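Local coordinates for tudor domain-containing protein 1 (Homo sapiens, PDB 5M9N) that probably helps repress transposable elements through the piRNA pathway during spermatogenesis, with Tudor domains that bind arginine-methylated partner proteins, at residues V19-L29 with I134-Q144; L64-D73 with C90-R101. One frame throughout, in Å; residues are numbered along the deposited sequence.

Contact 1 of 2, residues V19-L29 with I134-Q144; sequences VDKSDLIPKVL and IIPKLLELPMQ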
loop_
_atom_site.group_PDB
_atom_site.type_symbol
_atom_site.label_atom_id
_atom_site.label_comp_id
_atom_site.label_asym_id
_atom_site.label_seq_id
_atom_site.Cartn_x
_atom_site.Cartn_y
_atom_site.Cartn_z
ATOM N N VAL A 19 -20.810 -4.434 -15.918
ATOM C CA VAL A 19 -19.654 -5.071 -15.310
ATOM C C VAL A 19 -20.018 -6.360 -14.563
ATOM O O VAL A 19 -20.800 -6.349 -13.582
ATOM C CB VAL A 19 -18.892 -4.113 -14.356
ATOM C CG1 VAL A 19 -17.727 -4.839 -13.713
ATOM C CG2 VAL A 19 -18.384 -2.881 -15.097
ATOM N N ASP A 20 -19.422 -7.463 -15.020
ATOM C CA ASP A 20 -19.401 -8.688 -14.249
ATOM C C ASP A 20 -18.365 -8.436 -13.162
ATOM O O ASP A 20 -17.207 -8.134 -13.460
ATOM C CB ASP A 20 -19.034 -9.904 -15.126
ATOM C CG ASP A 20 -19.551 -11.227 -14.554
ATOM O OD1 ASP A 20 -19.402 -11.458 -13.335
ATOM O OD2 ASP A 20 -20.103 -12.042 -15.334
ATOM N N LYS A 21 -18.801 -8.519 -11.909
ATOM C CA LYS A 21 -17.913 -8.393 -10.761
ATOM C C LYS A 21 -16.868 -9.520 -10.679
ATOM O O LYS A 21 -15.836 -9.349 -10.015
ATOM C CB LYS A 21 -18.720 -8.338 -9.459
ATOM C CG LYS A 21 -19.236 -6.953 -9.106
ATOM C CD LYS A 21 -20.052 -6.943 -7.818
ATOM C CE LYS A 21 -19.229 -7.347 -6.598
ATOM N NZ LYS A 21 -19.937 -7.133 -5.296
ATOM N N SER A 22 -17.124 -10.658 -11.334
ATOM C CA SER A 22 -16.081 -11.666 -11.564
ATOM C C SER A 22 -14.899 -11.056 -12.287
ATOM O O SER A 22 -13.768 -11.416 -12.022
ATOM C CB SER A 22 -16.596 -12.836 -12.403
ATOM O OG SER A 22 -17.609 -13.548 -11.711
ATOM N N ASP A 23 -15.166 -10.137 -13.205
ATOM C CA ASP A 23 -14.104 -9.440 -13.912
ATOM C C ASP A 23 -13.427 -8.306 -13.121
ATOM O O ASP A 23 -12.634 -7.569 -13.713
ATOM C CB ASP A 23 -14.631 -8.886 -15.252
ATOM C CG ASP A 23 -15.209 -9.974 -16.176
ATOM O OD1 ASP A 23 -15.099 -11.196 -15.887
ATOM O OD2 ASP A 23 -15.766 -9.579 -17.218
ATOM N N LEU A 24 -13.695 -8.153 -11.822
ATOM C CA LEU A 24 -13.085 -7.073 -11.041
ATOM C C LEU A 24 -12.019 -7.594 -10.096
ATOM O O LEU A 24 -11.953 -7.208 -8.926
ATOM C CB LEU A 24 -14.143 -6.240 -10.301
ATOM C CG LEU A 24 -14.987 -5.358 -11.231
ATOM C CD1 LEU A 24 -15.965 -4.511 -10.426
ATOM C CD2 LEU A 24 -14.095 -4.464 -12.111
ATOM N N ILE A 25 -11.143 -8.430 -10.650
ATOM C CA ILE A 25 -10.078 -9.081 -9.889
ATOM C C ILE A 25 -8.868 -8.166 -9.982
ATOM O O ILE A 25 -8.351 -7.936 -11.070
ATOM C CB ILE A 25 -9.744 -10.476 -10.463
ATOM C CG1 ILE A 25 -10.982 -11.395 -10.389
ATOM C CG2 ILE A 25 -8.535 -11.098 -9.767
ATOM C CD1 ILE A 25 -11.619 -11.521 -9.021
ATOM N N PRO A 26 -8.442 -7.612 -8.852
ATOM C CA PRO A 26 -7.162 -6.917 -8.904
ATOM C C PRO A 26 -5.974 -7.877 -9.131
ATOM O O PRO A 26 -6.005 -9.051 -8.776
ATOM C CB PRO A 26 -7.084 -6.221 -7.563
ATOM C CG PRO A 26 -7.977 -6.995 -6.647
ATOM C CD PRO A 26 -9.024 -7.648 -7.492
ATOM N N LYS A 27 -4.964 -7.358 -9.796
ATOM C CA LYS A 27 -3.735 -8.093 -10.112
ATOM C C LYS A 27 -2.701 -7.845 -9.014
ATOM O O LYS A 27 -2.790 -6.857 -8.294
ATOM C CB LYS A 27 -3.211 -7.650 -11.467
ATOM C CG LYS A 27 -4.066 -8.113 -12.627
ATOM C CD LYS A 27 -3.603 -7.438 -13.917
ATOM C CE LYS A 27 -3.957 -8.240 -15.152
ATOM N NZ LYS A 27 -5.435 -8.389 -15.267
ATOM N N VAL A 28 -1.729 -8.749 -8.883
ATOM C CA VAL A 28 -0.752 -8.714 -7.778
ATOM C C VAL A 28 0.652 -8.748 -8.362
ATOM O O VAL A 28 0.942 -9.538 -9.272
ATOM C CB VAL A 28 -0.965 -9.890 -6.813
ATOM C CG1 VAL A 28 0.170 -9.994 -5.796
ATOM C CG2 VAL A 28 -2.299 -9.734 -6.081
ATOM N N LEU A 29 1.526 -7.887 -7.843
ATOM C CA LEU A 29 2.915 -7.955 -8.231
ATOM C C LEU A 29 3.460 -9.341 -7.869
ATOM O O LEU A 29 3.239 -9.850 -6.776
ATOM C CB LEU A 29 3.730 -6.851 -7.561
ATOM C CG LEU A 29 3.410 -5.453 -8.073
ATOM C CD1 LEU A 29 3.807 -4.400 -7.059
ATOM C CD2 LEU A 29 4.102 -5.168 -9.404
ATOM N N ILE A 134 -15.594 1.073 -10.391
ATOM C CA ILE A 134 -14.425 0.899 -11.253
ATOM C C ILE A 134 -14.824 -0.027 -12.388
ATOM O O ILE A 134 -15.806 -0.778 -12.287
ATOM C CB ILE A 134 -13.184 0.342 -10.471
ATOM C CG1 ILE A 134 -11.855 0.679 -11.199
ATOM C CG2 ILE A 134 -13.331 -1.150 -10.178
ATOM C CD1 ILE A 134 -10.648 0.764 -10.281
ATOM N N ILE A 135 -14.056 0.031 -13.462
ATOM C CA ILE A 135 -14.186 -0.913 -14.589
ATOM C C ILE A 135 -12.920 -1.748 -14.757
ATOM O O ILE A 135 -11.863 -1.325 -14.305
ATOM C CB ILE A 135 -14.528 -0.191 -15.880
ATOM C CG1 ILE A 135 -13.512 0.909 -16.151
ATOM C CG2 ILE A 135 -15.943 0.365 -15.773
ATOM C CD1 ILE A 135 -13.519 1.314 -17.596
ATOM N N PRO A 136 -13.015 -2.925 -15.413
ATOM C CA PRO A 136 -11.863 -3.832 -15.461
ATOM C C PRO A 136 -10.654 -3.253 -16.212
ATOM O O PRO A 136 -9.536 -3.631 -15.893
ATOM C CB PRO A 136 -12.406 -5.076 -16.190
ATOM C CG PRO A 136 -13.883 -4.931 -16.156
ATOM C CD PRO A 136 -14.108 -3.461 -16.232
ATOM N N LYS A 137 -10.855 -2.336 -17.155
ATOM C CA LYS A 137 -9.700 -1.664 -17.777
ATOM C C LYS A 137 -8.803 -1.020 -16.724
ATOM O O LYS A 137 -7.607 -1.067 -16.852
ATOM C CB LYS A 137 -10.131 -0.611 -18.795
ATOM C CG LYS A 137 -8.992 0.112 -19.542
ATOM C CD LYS A 137 -8.603 -0.575 -20.858
ATOM C CE LYS A 137 -7.234 -0.122 -21.413
ATOM N NZ LYS A 137 -6.925 -0.655 -22.783
ATOM N N LEU A 138 -9.373 -0.449 -15.667
ATOM C CA LEU A 138 -8.556 0.281 -14.697
ATOM C C LEU A 138 -7.861 -0.622 -13.673
ATOM O O LEU A 138 -7.135 -0.105 -12.825
ATOM C CB LEU A 138 -9.380 1.363 -14.008
ATOM C CG LEU A 138 -9.766 2.524 -14.922
ATOM C CD1 LEU A 138 -10.892 3.362 -14.353
ATOM C CD2 LEU A 138 -8.531 3.386 -15.182
ATOM N N LEU A 139 -8.117 -1.936 -13.740
ATOM C CA LEU A 139 -7.420 -2.962 -12.952
ATOM C C LEU A 139 -6.309 -3.693 -13.701
ATOM O O LEU A 139 -5.804 -4.698 -13.219
ATOM C CB LEU A 139 -8.436 -4.007 -12.407
ATOM C CG LEU A 139 -9.524 -3.476 -11.497
ATOM C CD1 LEU A 139 -10.469 -4.599 -11.067
ATOM C CD2 LEU A 139 -8.874 -2.866 -10.281
ATOM N N GLU A 140 -5.896 -3.185 -14.853
ATOM C CA GLU A 140 -4.829 -3.818 -15.604
ATOM C C GLU A 140 -3.455 -3.625 -14.944
ATOM O O GLU A 140 -2.677 -4.561 -14.951
ATOM C CB GLU A 140 -4.833 -3.349 -17.058
ATOM C CG GLU A 140 -6.031 -3.897 -17.806
ATOM C CD GLU A 140 -6.063 -3.513 -19.264
ATOM O OE1 GLU A 140 -5.368 -2.543 -19.642
ATOM O OE2 GLU A 140 -6.812 -4.158 -20.025
ATOM N N LEU A 141 -3.183 -2.452 -14.358
ATOM C CA LEU A 141 -2.005 -2.268 -13.516
ATOM C C LEU A 141 -2.118 -3.122 -12.244
ATOM O O LEU A 141 -3.146 -3.074 -11.603
ATOM C CB LEU A 141 -1.842 -0.790 -13.115
ATOM C CG LEU A 141 -0.468 -0.460 -12.470
ATOM C CD1 LEU A 141 0.597 -0.644 -13.527
ATOM C CD2 LEU A 141 -0.376 0.946 -11.908
ATOM N N PRO A 142 -1.085 -3.928 -11.899
ATOM C CA PRO A 142 -1.162 -4.562 -10.598
ATOM C C PRO A 142 -1.145 -3.557 -9.461
ATOM O O PRO A 142 -0.582 -2.451 -9.579
ATOM C CB PRO A 142 0.042 -5.519 -10.557
ATOM C CG PRO A 142 0.599 -5.567 -11.931
ATOM C CD PRO A 142 -0.082 -4.557 -12.774
ATOM N N MET A 143 -1.776 -3.948 -8.363
ATOM C CA MET A 143 -1.788 -3.158 -7.167
ATOM C C MET A 143 -0.372 -2.827 -6.667
ATOM O O MET A 143 0.510 -3.703 -6.543
ATOM C CB MET A 143 -2.588 -3.862 -6.064
ATOM C CG MET A 143 -4.047 -4.058 -6.389
ATOM S SD MET A 143 -4.946 -4.878 -5.063
ATOM C CE MET A 143 -4.174 -6.483 -5.143
ATOM N N GLN A 144 -0.107 -1.558 -6.447
ATOM C CA GLN A 144 1.263 -1.155 -6.243
ATOM C C GLN A 144 1.794 -1.117 -4.806
ATOM O O GLN A 144 3.002 -0.919 -4.656
ATOM C CB GLN A 144 1.490 0.166 -6.930
ATOM C CG GLN A 144 1.258 0.073 -8.446
ATOM C CD GLN A 144 2.344 -0.690 -9.174
ATOM O OE1 GLN A 144 3.545 -0.345 -9.048
ATOM N NE2 GLN A 144 1.963 -1.659 -9.972
HETATM O O HOH W 1 -5.140 -4.571 -10.507
#
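L24, P26 and K27 run alongside P136, L139 and P142 as two irregular chains, with CA atoms 4.4 Å apart at K27 and P142, and one clear direct hydrogen bond joins them: M143 N to K27 O, 3.1 Å. The loop ahead of strand 36-44 thus lies against the loop between strands 131-132 and 146-150, on the surface of the extended Tudor domain. The bond is nearly straight (165°), although the donor stands above the carbonyl plane. One water ties the backbones again, accepting from K27 N and donating to L139 O and L141 O. Among the side chains, L139 points its CD1 at the L24 backbone, 3.5 Å from L24 C, and crosses the L24 side chain at about a right angle. L24 CD2 also reaches I134 CG2 (3.9 Å) and the P136 ring. The extended first part of M143 (chi2 180°) brings SD to P26 CB, 3.6 Å, and the bend at chi3 (-67°) turns CE toward V28 CG2. K27 CD comes 3.2 Å from E140 O. L29 CD1 ends beside M143 O, while L29 N is buried with no partner in the model. Leucine, proline and methionine contacts thus dominate the 761 Å² buried, and the polar link rests on one direct bond and a water.

Contact 2 of 2, residues L64-D73 with C90-R101; sequences LQASLSKYCD and CAQFSEDDQWYR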
loop_
_atom_site.group_PDB
_atom_site.type_symbol
_atom_site.label_atom_id
_atom_site.label_comp_id
_atom_site.label_asym_id
_atom_site.label_seq_id
_atom_site.Cartn_x
_atom_site.Cartn_y
_atom_site.Cartn_z
ATOM N N LEU A 64 -1.971 5.971 -14.301
ATOM C CA LEU A 64 -3.225 5.391 -13.761
ATOM C C LEU A 64 -4.095 6.473 -13.189
ATOM O O LEU A 64 -5.274 6.563 -13.481
ATOM C CB LEU A 64 -2.891 4.365 -12.689
ATOM C CG LEU A 64 -4.052 3.720 -11.948
ATOM C CD1 LEU A 64 -5.000 3.032 -12.913
ATOM C CD2 LEU A 64 -3.491 2.733 -10.952
ATOM N N GLN A 65 -3.505 7.280 -12.338
ATOM C CA GLN A 65 -4.173 8.410 -11.725
ATOM C C GLN A 65 -4.764 9.386 -12.735
ATOM O O GLN A 65 -5.838 9.911 -12.508
ATOM C CB GLN A 65 -3.209 9.153 -10.799
ATOM C CG GLN A 65 -2.639 8.269 -9.665
ATOM C CD GLN A 65 -3.734 7.831 -8.714
ATOM O OE1 GLN A 65 -4.415 8.694 -8.169
ATOM N NE2 GLN A 65 -3.936 6.509 -8.540
ATOM N N ALA A 66 -4.083 9.617 -13.865
ATOM C CA ALA A 66 -4.680 10.437 -14.925
ATOM C C ALA A 66 -5.897 9.741 -15.534
ATOM O O ALA A 66 -6.915 10.387 -15.798
ATOM C CB ALA A 66 -3.646 10.730 -16.009
ATOM N N SER A 67 -5.783 8.434 -15.773
ATOM C CA SER A 67 -6.900 7.693 -16.340
ATOM C C SER A 67 -8.084 7.652 -15.400
ATOM O O SER A 67 -9.252 7.736 -15.819
ATOM C CB SER A 67 -6.495 6.279 -16.645
ATOM O OG SER A 67 -5.456 6.269 -17.552
ATOM N N LEU A 68 -7.782 7.521 -14.120
ATOM C CA LEU A 68 -8.842 7.437 -13.091
ATOM C C LEU A 68 -9.640 8.760 -13.019
ATOM O O LEU A 68 -10.839 8.762 -12.854
ATOM C CB LEU A 68 -8.226 7.092 -11.734
ATOM C CG LEU A 68 -8.052 5.605 -11.436
ATOM C CD1 LEU A 68 -7.112 5.390 -10.243
ATOM C CD2 LEU A 68 -9.406 4.933 -11.172
ATOM N N SER A 69 -8.911 9.866 -13.126
ATOM C CA SER A 69 -9.456 11.212 -13.080
ATOM C C SER A 69 -10.327 11.434 -14.296
ATOM O O SER A 69 -11.438 11.918 -14.188
ATOM C CB SER A 69 -8.291 12.218 -13.113
ATOM O OG SER A 69 -8.801 13.521 -13.374
ATOM N N LYS A 70 -9.834 11.046 -15.459
ATOM C CA LYS A 70 -10.609 11.157 -16.670
ATOM C C LYS A 70 -11.899 10.345 -16.635
ATOM O O LYS A 70 -12.955 10.814 -17.050
ATOM C CB LYS A 70 -9.752 10.693 -17.831
ATOM C CG LYS A 70 -10.447 10.848 -19.161
ATOM C CD LYS A 70 -9.498 10.516 -20.283
ATOM C CE LYS A 70 -10.216 10.592 -21.630
ATOM N NZ LYS A 70 -9.283 10.210 -22.744
ATOM N N TYR A 71 -11.796 9.130 -16.105
ATOM C CA TYR A 71 -12.874 8.189 -16.076
ATOM C C TYR A 71 -13.927 8.619 -15.059
ATOM O O TYR A 71 -15.115 8.675 -15.399
ATOM C CB TYR A 71 -12.340 6.772 -15.780
ATOM C CG TYR A 71 -13.371 5.819 -15.210
ATOM C CD1 TYR A 71 -14.288 5.157 -16.034
ATOM C CD2 TYR A 71 -13.436 5.595 -13.839
ATOM C CE1 TYR A 71 -15.253 4.292 -15.495
ATOM C CE2 TYR A 71 -14.399 4.741 -13.278
ATOM C CZ TYR A 71 -15.282 4.075 -14.097
ATOM O OH TYR A 71 -16.186 3.240 -13.517
ATOM N N CYS A 72 -13.501 8.913 -13.830
ATOM C CA CYS A 72 -14.447 9.319 -12.792
ATOM C C CYS A 72 -15.155 10.625 -13.114
ATOM O O CYS A 72 -16.314 10.772 -12.763
ATOM C CB CYS A 72 -13.793 9.383 -11.408
ATOM S SG CYS A 72 -13.298 7.747 -10.810
ATOM N N ASP A 73 -14.499 11.527 -13.856
ATOM C CA ASP A 73 -15.172 12.767 -14.310
ATOM C C ASP A 73 -16.353 12.587 -15.260
ATOM O O ASP A 73 -17.202 13.468 -15.347
ATOM C CB ASP A 73 -14.154 13.748 -14.912
ATOM C CG ASP A 73 -13.224 14.314 -13.864
ATOM O OD1 ASP A 73 -13.391 14.055 -12.654
ATOM O OD2 ASP A 73 -12.270 14.994 -14.231
ATOM N N CYS A 90 -13.234 3.144 -7.028
ATOM C CA CYS A 90 -12.490 4.419 -6.999
ATOM C C CYS A 90 -12.938 5.197 -5.773
ATOM O O CYS A 90 -14.127 5.167 -5.400
ATOM C CB CYS A 90 -12.707 5.220 -8.278
ATOM S SG CYS A 90 -12.500 4.298 -9.803
ATOM N N ALA A 91 -11.965 5.782 -5.084
ATOM C CA ALA A 91 -12.145 6.622 -3.929
ATOM C C ALA A 91 -11.386 7.938 -4.131
ATOM O O ALA A 91 -10.213 7.920 -4.589
ATOM C CB ALA A 91 -11.613 5.917 -2.727
ATOM N N GLN A 92 -12.033 9.061 -3.782
ATOM C CA GLN A 92 -11.402 10.376 -3.890
ATOM C C GLN A 92 -10.746 10.759 -2.559
ATOM O O GLN A 92 -11.425 10.991 -1.544
ATOM C CB GLN A 92 -12.504 11.370 -4.274
ATOM C CG GLN A 92 -12.053 12.693 -4.754
ATOM C CD GLN A 92 -13.213 13.559 -5.182
ATOM O OE1 GLN A 92 -14.402 13.256 -4.935
ATOM N NE2 GLN A 92 -12.894 14.647 -5.755
ATOM N N PHE A 93 -9.431 10.751 -2.549
ATOM C CA PHE A 93 -8.611 10.965 -1.360
ATOM C C PHE A 93 -8.897 12.312 -0.747
ATOM O O PHE A 93 -9.046 13.286 -1.461
ATOM C CB PHE A 93 -7.116 10.819 -1.786
ATOM C CG PHE A 93 -6.105 10.915 -0.666
ATOM C CD1 PHE A 93 -6.368 10.417 0.612
ATOM C CD2 PHE A 93 -4.838 11.413 -0.937
ATOM C CE1 PHE A 93 -5.416 10.478 1.613
ATOM C CE2 PHE A 93 -3.884 11.488 0.054
ATOM C CZ PHE A 93 -4.157 11.014 1.322
ATOM N N SER A 94 -9.047 12.367 0.582
ATOM C CA SER A 94 -9.458 13.607 1.200
ATOM C C SER A 94 -8.422 14.734 1.033
ATOM O O SER A 94 -8.809 15.883 0.954
ATOM C CB SER A 94 -9.725 13.457 2.682
ATOM O OG SER A 94 -8.585 12.911 3.272
ATOM N N GLU A 95 -7.150 14.379 1.076
ATOM C CA GLU A 95 -6.071 15.401 1.121
ATOM C C GLU A 95 -5.750 16.089 -0.219
ATOM O O GLU A 95 -5.198 17.174 -0.217
ATOM C CB GLU A 95 -4.776 14.798 1.643
ATOM C CG GLU A 95 -4.711 14.392 3.110
ATOM C CD GLU A 95 -3.296 13.870 3.458
ATOM O OE1 GLU A 95 -2.312 14.624 3.303
ATOM O OE2 GLU A 95 -3.138 12.708 3.884
ATOM N N ASP A 96 -6.037 15.456 -1.354
ATOM C CA ASP A 96 -5.786 16.106 -2.659
ATOM C C ASP A 96 -6.999 16.014 -3.605
ATOM O O ASP A 96 -6.954 16.534 -4.695
ATOM C CB ASP A 96 -4.528 15.479 -3.336
ATOM C CG ASP A 96 -4.710 13.994 -3.698
ATOM O OD1 ASP A 96 -5.813 13.449 -3.450
ATOM O OD2 ASP A 96 -3.779 13.339 -4.225
ATOM N N ASP A 97 -8.046 15.277 -3.222
ATOM C CA ASP A 97 -9.262 15.141 -4.051
ATOM C C ASP A 97 -9.065 14.474 -5.366
ATOM O O ASP A 97 -9.919 14.580 -6.239
ATOM C CB ASP A 97 -9.988 16.490 -4.229
ATOM C CG ASP A 97 -10.583 16.966 -2.946
ATOM O OD1 ASP A 97 -11.150 16.113 -2.217
ATOM O OD2 ASP A 97 -10.517 18.181 -2.662
ATOM N N GLN A 98 -7.989 13.690 -5.469
ATOM C CA GLN A 98 -7.720 12.932 -6.645
ATOM C C GLN A 98 -8.286 11.561 -6.387
ATOM O O GLN A 98 -8.465 11.209 -5.255
ATOM C CB GLN A 98 -6.227 12.863 -6.856
ATOM C CG GLN A 98 -5.584 14.234 -6.994
ATOM C CD GLN A 98 -6.306 15.120 -7.987
ATOM O OE1 GLN A 98 -7.002 16.057 -7.599
ATOM N NE2 GLN A 98 -6.211 14.795 -9.272
ATOM N N TRP A 99 -8.472 10.818 -7.469
ATOM C CA TRP A 99 -9.089 9.525 -7.497
ATOM C C TRP A 99 -8.004 8.420 -7.465
ATOM O O TRP A 99 -7.011 8.499 -8.176
ATOM C CB TRP A 99 -9.934 9.406 -8.738
ATOM C CG TRP A 99 -11.221 10.221 -8.591
ATOM C CD1 TRP A 99 -11.447 11.487 -9.108
ATOM C CD2 TRP A 99 -12.407 9.861 -7.903
ATOM N NE1 TRP A 99 -12.683 11.913 -8.795
ATOM C CE2 TRP A 99 -13.314 10.947 -8.057
ATOM C CE3 TRP A 99 -12.824 8.726 -7.191
ATOM C CZ2 TRP A 99 -14.591 10.931 -7.526
ATOM C CZ3 TRP A 99 -14.095 8.719 -6.632
ATOM C CH2 TRP A 99 -14.985 9.819 -6.820
ATOM N N TYR A 100 -8.229 7.427 -6.624
ATOM C CA TYR A 100 -7.287 6.331 -6.379
ATOM C C TYR A 100 -8.039 5.032 -6.383
ATOM O O TYR A 100 -9.254 5.037 -6.158
ATOM C CB TYR A 100 -6.563 6.566 -5.043
ATOM C CG TYR A 100 -5.640 7.774 -5.047
ATOM C CD1 TYR A 100 -4.327 7.701 -5.449
ATOM C CD2 TYR A 100 -6.119 9.001 -4.669
ATOM C CE1 TYR A 100 -3.512 8.870 -5.516
ATOM C CE2 TYR A 100 -5.354 10.124 -4.678
ATOM C CZ TYR A 100 -4.034 10.068 -5.120
ATOM O OH TYR A 100 -3.363 11.232 -5.056
ATOM N N ARG A 101 -7.328 3.921 -6.551
ATOM C CA ARG A 101 -7.940 2.595 -6.401
ATOM C C ARG A 101 -8.035 2.206 -4.924
ATOM O O ARG A 101 -7.150 2.452 -4.086
ATOM C CB ARG A 101 -7.213 1.579 -7.252
ATOM C CG ARG A 101 -7.163 1.996 -8.704
ATOM C CD ARG A 101 -6.634 0.942 -9.596
ATOM N NE ARG A 101 -5.326 0.425 -9.179
ATOM C CZ ARG A 101 -4.612 -0.415 -9.890
ATOM N NH1 ARG A 101 -5.021 -0.860 -11.057
ATOM N NH2 ARG A 101 -3.465 -0.835 -9.435
HETATM O O HOH W 2 -6.114 10.706 -9.789
#
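L68 and C72 of helix 64-73 pack on C90 and W99, which lie on paired strands of the Tudor barrel; this is the helix of the extended Tudor domain resting against its barrel. The axis of the helix passes 7.6 Å from that of strand 99-101 at 113°, a steep crossing that brings successive helical turns over different strand residues. W99 is held from two sides. C72 CB stands 3.6 Å from the centroid of its five-membered ring and only 5° off the ring normal, a CH-pi contact, and C72 SG covers the same face. Q92 CB takes the opposite face. With chi1 at -67°, C72 SG lies beside its own backbone N and also meets C90 CB at 3.6 Å. C90 SG touches L68 CD2 at 3.4 Å and approaches Y71 at the ring edge rather than over a face. The other methyl of L68, CD1, rests on R101 CG (3.7 Å). One turn earlier, L64 CD2 sits over the centre of the R101 guanidinium, 3.4 Å from NE. That face is covered by a methyl, leaving the in-plane N-H groups to bond elsewhere, including a salt bridge to D119. At the polar margin, a water lies 2.8 Å from Q65 O and 2.9 Å from W99 O, placed to donate to both, although other acceptors compete for its protons. Beyond the hairpin contacts, C72 is joined by a disulfide to C132 of strand 131-132, and Y71 OH bonds to P133 O just after it. Strand 131-132 pairs with 88-92, which in turn pairs with 99-109, so helix 58-73 is fixed covalently to the edge strand 131-132 and by packing to 88-92 and 99-109, the next two strands inward.

Along the chain, both segments of contact 2 fall between those of contact 1; the two centres are 15 Å apart, yet the contacts touch directly. R101 NH1 of contact 2 lies 2.9 Å from L138 O and 3.0 Å from L141 O, two probable hydrogen bonds into loop 134-144. D119 serves both contacts, its OD1 accepting from Q144 N and pairing with R101 NH2. Apolar packing adds to this where L138 CD1 comes 3.4 Å from Y71 CD2. The bound methylated peptide belongs to the contact 2 side: F93 and Y100 pack on its modified side chain, D96 and Q98 on its backbone, as expected for an aromatic-cage surface.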